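Side-chain contacts in response regulator aspartate phosphatase I (Bacillus subtilis subsp. subtilis, PDB 4I1A), which dephosphorylates and inhibits the sporulation phosphotransferase Spo0F and activates expression, excision and transfer of the mobile element ICEBs1: residues K288-F291 / I292-S296; F325-L328 / A329-K332; S296-K299 / E300-A303. One frame throughout, in Å; residues are numbered along the deposited sequence.

Contact 1 (K288-F291 / I292-S296); sequences KGRF and IADKS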
# COMPACT_ATOMS: atom_id res chain seq x y z
N LYS A 288 7.72 -2.95 19.84
CA LYS A 288 7.92 -4.19 19.12
C LYS A 288 8.21 -3.89 17.64
O LYS A 288 9.11 -4.48 17.04
CB LYS A 288 6.70 -5.10 19.30
CG LYS A 288 6.71 -6.38 18.48
CD LYS A 288 5.95 -7.50 19.20
CE LYS A 288 4.62 -7.03 19.81
NZ LYS A 288 4.12 -7.99 20.85
N GLY A 289 7.48 -2.94 17.08
CA GLY A 289 7.65 -2.59 15.68
C GLY A 289 8.93 -1.81 15.42
O GLY A 289 9.67 -2.09 14.48
N ARG A 290 9.17 -0.82 16.26
CA ARG A 290 10.39 -0.03 16.23
C ARG A 290 11.63 -0.90 16.30
O ARG A 290 12.66 -0.58 15.71
CB ARG A 290 10.36 0.96 17.39
CG ARG A 290 11.57 1.84 17.53
CD ARG A 290 11.97 1.85 18.98
NE ARG A 290 12.02 3.20 19.53
CZ ARG A 290 12.02 3.45 20.83
NH1 ARG A 290 11.95 2.45 21.70
NH2 ARG A 290 12.08 4.71 21.26
N PHE A 291 11.53 -2.03 17.01
CA PHE A 291 12.66 -2.95 17.12
C PHE A 291 12.82 -3.79 15.85
O PHE A 291 13.93 -3.93 15.32
CB PHE A 291 12.49 -3.86 18.35
CG PHE A 291 13.39 -5.07 18.34
CD1 PHE A 291 14.77 -4.94 18.44
CD2 PHE A 291 12.85 -6.35 18.24
CE1 PHE A 291 15.60 -6.05 18.44
CE2 PHE A 291 13.67 -7.47 18.23
CZ PHE A 291 15.05 -7.32 18.33
N ILE A 292 11.71 -4.33 15.37
CA ILE A 292 11.72 -5.09 14.13
C ILE A 292 12.19 -4.24 12.96
O ILE A 292 12.92 -4.72 12.09
CB ILE A 292 10.36 -5.76 13.87
CG1 ILE A 292 10.11 -6.81 14.97
CG2 ILE A 292 10.31 -6.40 12.48
CD1 ILE A 292 8.98 -7.77 14.69
N ALA A 293 11.81 -2.96 12.95
CA ALA A 293 12.23 -2.03 11.91
C ALA A 293 13.74 -1.80 11.95
O ALA A 293 14.40 -1.76 10.90
CB ALA A 293 11.50 -0.71 12.05
N ASP A 294 14.28 -1.63 13.15
CA ASP A 294 15.70 -1.35 13.29
C ASP A 294 16.57 -2.54 12.90
O ASP A 294 17.60 -2.38 12.24
CB ASP A 294 16.03 -0.89 14.72
CG ASP A 294 16.23 0.62 14.83
OD1 ASP A 294 17.33 1.10 14.49
OD2 ASP A 294 15.28 1.33 15.25
N LYS A 295 16.16 -3.75 13.28
CA LYS A 295 17.02 -4.91 13.08
C LYS A 295 16.88 -5.51 11.67
O LYS A 295 17.67 -6.36 11.27
CB LYS A 295 16.81 -5.96 14.18
CG LYS A 295 15.74 -7.01 13.90
CD LYS A 295 15.80 -8.10 14.96
CE LYS A 295 14.92 -9.28 14.63
NZ LYS A 295 15.49 -10.55 15.18
N SER A 296 15.89 -5.04 10.94
CA SER A 296 15.73 -5.40 9.54
C SER A 296 16.32 -4.30 8.66
O SER A 296 16.24 -4.37 7.43
CB SER A 296 14.25 -5.59 9.22
OG SER A 296 13.54 -4.37 9.39

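Contact 2 (F325-L328 / A329-K332); sequences FSYL and ASRK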
# COMPACT_ATOMS: atom_id res chain seq x y z
N PHE A 325 10.67 13.37 9.04
CA PHE A 325 10.24 13.92 7.75
C PHE A 325 11.42 14.33 6.88
O PHE A 325 11.38 14.20 5.67
CB PHE A 325 9.26 15.11 7.90
CG PHE A 325 7.84 14.68 8.16
CD1 PHE A 325 7.11 14.04 7.17
CD2 PHE A 325 7.23 14.88 9.38
CE1 PHE A 325 5.81 13.62 7.39
CE2 PHE A 325 5.93 14.47 9.61
CZ PHE A 325 5.22 13.83 8.62
N SER A 326 12.47 14.83 7.51
CA SER A 326 13.71 15.08 6.80
C SER A 326 14.22 13.79 6.18
O SER A 326 14.61 13.77 5.02
CB SER A 326 14.79 15.64 7.74
OG SER A 326 14.52 16.97 8.13
N TYR A 327 14.21 12.70 6.95
CA TYR A 327 14.74 11.45 6.41
C TYR A 327 13.92 11.00 5.21
O TYR A 327 14.47 10.67 4.16
CB TYR A 327 14.83 10.31 7.44
CG TYR A 327 15.26 9.03 6.75
CD1 TYR A 327 16.61 8.77 6.50
CD2 TYR A 327 14.31 8.12 6.29
CE1 TYR A 327 17.00 7.62 5.84
CE2 TYR A 327 14.69 6.96 5.63
CZ TYR A 327 16.03 6.72 5.40
OH TYR A 327 16.40 5.57 4.73
N LEU A 328 12.60 10.98 5.40
CA LEU A 328 11.68 10.55 4.35
C LEU A 328 11.82 11.41 3.09
O LEU A 328 11.95 10.88 1.99
CB LEU A 328 10.25 10.58 4.85
CG LEU A 328 9.93 9.50 5.89
CD1 LEU A 328 8.53 9.67 6.47
CD2 LEU A 328 10.10 8.11 5.27
N ALA A 329 11.80 12.72 3.27
CA ALA A 329 11.97 13.66 2.16
C ALA A 329 13.30 13.45 1.43
O ALA A 329 13.36 13.53 0.21
CB ALA A 329 11.84 15.11 2.64
N SER A 330 14.36 13.18 2.18
CA SER A 330 15.67 12.99 1.55
C SER A 330 15.67 11.73 0.69
O SER A 330 16.44 11.61 -0.25
CB SER A 330 16.78 12.90 2.60
OG SER A 330 16.76 11.63 3.22
N ARG A 331 14.78 10.80 1.02
CA ARG A 331 14.67 9.55 0.27
C ARG A 331 13.66 9.65 -0.87
O ARG A 331 13.32 8.64 -1.49
CB ARG A 331 14.29 8.39 1.20
CG ARG A 331 15.39 7.95 2.19
CD ARG A 331 16.72 7.74 1.50
NE ARG A 331 17.65 6.94 2.30
CZ ARG A 331 18.73 7.42 2.92
NH1 ARG A 331 19.03 8.71 2.85
NH2 ARG A 331 19.51 6.60 3.62
N LYS A 332 13.18 10.87 -1.13
CA LYS A 332 12.18 11.12 -2.17
C LYS A 332 10.85 10.40 -1.93
O LYS A 332 10.14 10.08 -2.88
CB LYS A 332 12.70 10.74 -3.56
CG LYS A 332 14.13 11.15 -3.86
CD LYS A 332 14.41 12.58 -3.49
CE LYS A 332 15.85 12.92 -3.84
NZ LYS A 332 16.24 14.26 -3.35

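Contact 3 (S296-K299 / E300-A303); sequences SDDK and EYSA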
# COMPACT_ATOMS: atom_id res chain seq x y z
N SER A 296 15.89 -5.04 10.94
CA SER A 296 15.73 -5.40 9.54
C SER A 296 16.32 -4.30 8.66
O SER A 296 16.24 -4.37 7.43
CB SER A 296 14.25 -5.59 9.22
OG SER A 296 13.54 -4.37 9.39
N ASP A 297 16.90 -3.28 9.30
CA ASP A 297 17.43 -2.10 8.61
C ASP A 297 16.36 -1.44 7.76
O ASP A 297 16.63 -0.90 6.69
CB ASP A 297 18.66 -2.45 7.77
CG ASP A 297 19.40 -1.21 7.30
OD1 ASP A 297 19.43 -0.22 8.05
OD2 ASP A 297 19.94 -1.22 6.17
N ASP A 298 15.13 -1.50 8.25
CA ASP A 298 14.03 -0.84 7.59
C ASP A 298 14.04 0.63 7.98
O ASP A 298 13.29 1.06 8.86
CB ASP A 298 12.71 -1.51 8.00
CG ASP A 298 11.63 -1.32 6.96
OD1 ASP A 298 11.54 -0.21 6.38
OD2 ASP A 298 10.87 -2.29 6.72
N LYS A 299 14.89 1.41 7.32
CA LYS A 299 15.08 2.81 7.65
C LYS A 299 13.80 3.62 7.46
O LYS A 299 13.57 4.61 8.16
CB LYS A 299 16.22 3.39 6.81
CG LYS A 299 17.08 2.31 6.17
CD LYS A 299 17.21 2.50 4.66
CE LYS A 299 18.48 3.27 4.29
NZ LYS A 299 18.58 3.52 2.82
N GLU A 300 12.95 3.19 6.53
CA GLU A 300 11.69 3.88 6.29
C GLU A 300 10.72 3.78 7.48
O GLU A 300 10.14 4.79 7.89
CB GLU A 300 11.01 3.38 5.01
CG GLU A 300 9.54 3.76 4.89
CD GLU A 300 8.77 2.85 3.94
OE1 GLU A 300 7.53 3.03 3.80
OE2 GLU A 300 9.41 1.97 3.32
N TYR A 301 10.54 2.58 8.03
CA TYR A 301 9.60 2.45 9.13
C TYR A 301 10.21 2.94 10.44
O TYR A 301 9.51 3.40 11.35
CB TYR A 301 9.00 1.04 9.21
CG TYR A 301 7.82 0.94 8.29
CD1 TYR A 301 6.56 1.38 8.68
CD2 TYR A 301 7.97 0.47 6.99
CE1 TYR A 301 5.48 1.32 7.83
CE2 TYR A 301 6.90 0.41 6.13
CZ TYR A 301 5.66 0.83 6.55
OH TYR A 301 4.61 0.76 5.67
N SER A 302 11.54 2.89 10.50
CA SER A 302 12.28 3.46 11.61
C SER A 302 11.97 4.96 11.72
O SER A 302 11.67 5.46 12.79
CB SER A 302 13.77 3.21 11.43
OG SER A 302 14.52 3.86 12.44
N ALA A 303 12.00 5.66 10.59
CA ALA A 303 11.61 7.07 10.55
C ALA A 303 10.12 7.23 10.86
O ALA A 303 9.70 8.16 11.57
CB ALA A 303 11.96 7.69 9.20

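Contact 1 (K288-F291 / I292-S296)
Four successive backbone bonds of the i to i+4 kind tie K288-F291 to I292-S296 in the last turns of helix 279-295, the shortest running 2.8 Å from A293 N to G289 O. The bond from D294 N to R290 O is longer, and its donor stands above the carbonyl plane. On the outer side of the helix F291 and K295, one turn apart, make the main side-chain contact. The lysine chain passes slantwise by the far end of the ring, with K295 CD 3.5 Å from F291 CZ and farther from F291 CE1 and CE2. F291 has its CG opposite the backbone N (chi1 164°), which sets the ring beside its own carbonyl carbon, and K295, extended through chi2 and chi3 and bent only at chi4, lays its CD against the ring. I292 holds its CG1 3.3 Å from K288 O, and its side chain packs on L262 and T263 of helix 261-275, where A293 also touches T263. On the side next to helix 299-313, D294 OD2 lies 5.7 Å from R290 NE, too far for an ion pair. R290 instead has a long, weak ion pair with E309, while D294 touches S302. At the helix end S296 OG sits 2.8 Å from I292 O and 3.1 Å from A293 O, with one proton to serve either carbonyl. The helix is therefore held here by its backbone, while the side chains divide their roles by direction: aliphatic groups toward a neighbouring helix, and a methylene-on-ring contact at the surface, where the exposed lysine's charge probably stays near solvent.

Contact 2 (F325-L328 / A329-K332)
A329 joins the preceding turn through its backbone, its N donating to F325 O at 2.9 Å, and its methyl lies against that same carbonyl oxygen. S330 follows with a second regular bond, N to S326 O, and adds a side-chain one: OG donates to Y327 O at 2.7 Å. The torsion that puts it there (chi1 76°) tucks the hydroxyl between the residue's own N and carbonyl carbon, folded back on the helix. R331 is where helical geometry ends. Its N turns to L328 O at 3.0 Å, arriving from well above the carbonyl plane, and keeps a weak bond to Y327 O. Its side chain bends at chi2 and wraps over the Y327 ring, giving a CH-pi contact in which R331 CG is 3.9 Å from the ring centroid and 28° off the normal. Farther out, Y327 CE1 lies 3.4 Å above the guanidinium plane, over its centre, but the two planes are 53° apart, so the groups meet at a slant rather than stacking flat. K332, with positive phi, is the C' residue of a Schellman motif; its N reaches A329 O at 3.0 Å, and the following residue's N turns back to L328 O. The finished end of helix 318-330 is wedged between two neighbours: F325 and L328 pack on V337 of helix 334-351, while Y327 leans on K299 and A303 of helix 299-313.

Contact 3 (S296-K299 / E300-A303)
The N-cap of helix 299-313 is built by D298, whose carboxylate receives the N-H of Y301 in the first turn. The capping bond is weak by length, 3.4 Å from Y301 N to D298 OD1, yet nearly straight at 160°. With CG opposite the backbone N (chi1 -155°), the carboxylate faces the N-terminal end of the helix, alongside the Y301 side chain, both pointing the same way. There OD1 lies at the edge of the ring, in its plane and 3.7 Å from Y301 CD2, while the carboxylate itself stands almost perpendicular to the ring, at 86°. In the fold this is the tight link between two successive helices within the predicted fifth tetratricopeptide repeat: D297, with positive phi, completes a Schellman motif closing helix 279-295, and D298, the centre of an inverse gamma turn, starts the next helix at once. Replacing D298 by an alanine would probably leave the N-H of Y301 without its cap and the ring edge without its carboxylate neighbour. The regular ladder then begins, S302 N bonding to D298 O at 3.0 Å and A303 N to K299 O at 3.1 Å. S302 CB packs over the same D298 carbonyl, 3.4 Å from its O. E300 brings a second negative charge close, OE2 lying 4.3 Å from D298 OD1; its OE1 forms a salt bridge with K304, which is likely to ease the repulsion between the two carboxylates. K304 also makes a cation-pi contact with the ring of Y301, a residue whose side chain also touches T263 and K264 of helix 261-275.

Contacts 1 and 3 share S296 and handle the two sides of one turn: a probable hydrogen bond from D298 N to A293 O joins them, and the methyl of A293 packs on the first turn of helix 299-313. Contact 2 closes helix 318-330 and meets contact 3 at Y327, which packs on A303, while R331 NH2 and K299 NZ bring like charges close. Contacts 1 and 2 do not touch, their nearest atoms being about 10 Å apart. Both are partly buried and set a charged chain against an aromatic ring, at the surface in contact 1 and beside helix 299-313 in contact 2; contact 3 is a surface contact in which a weak carboxylate cap joins the first backbone bonds of a helix.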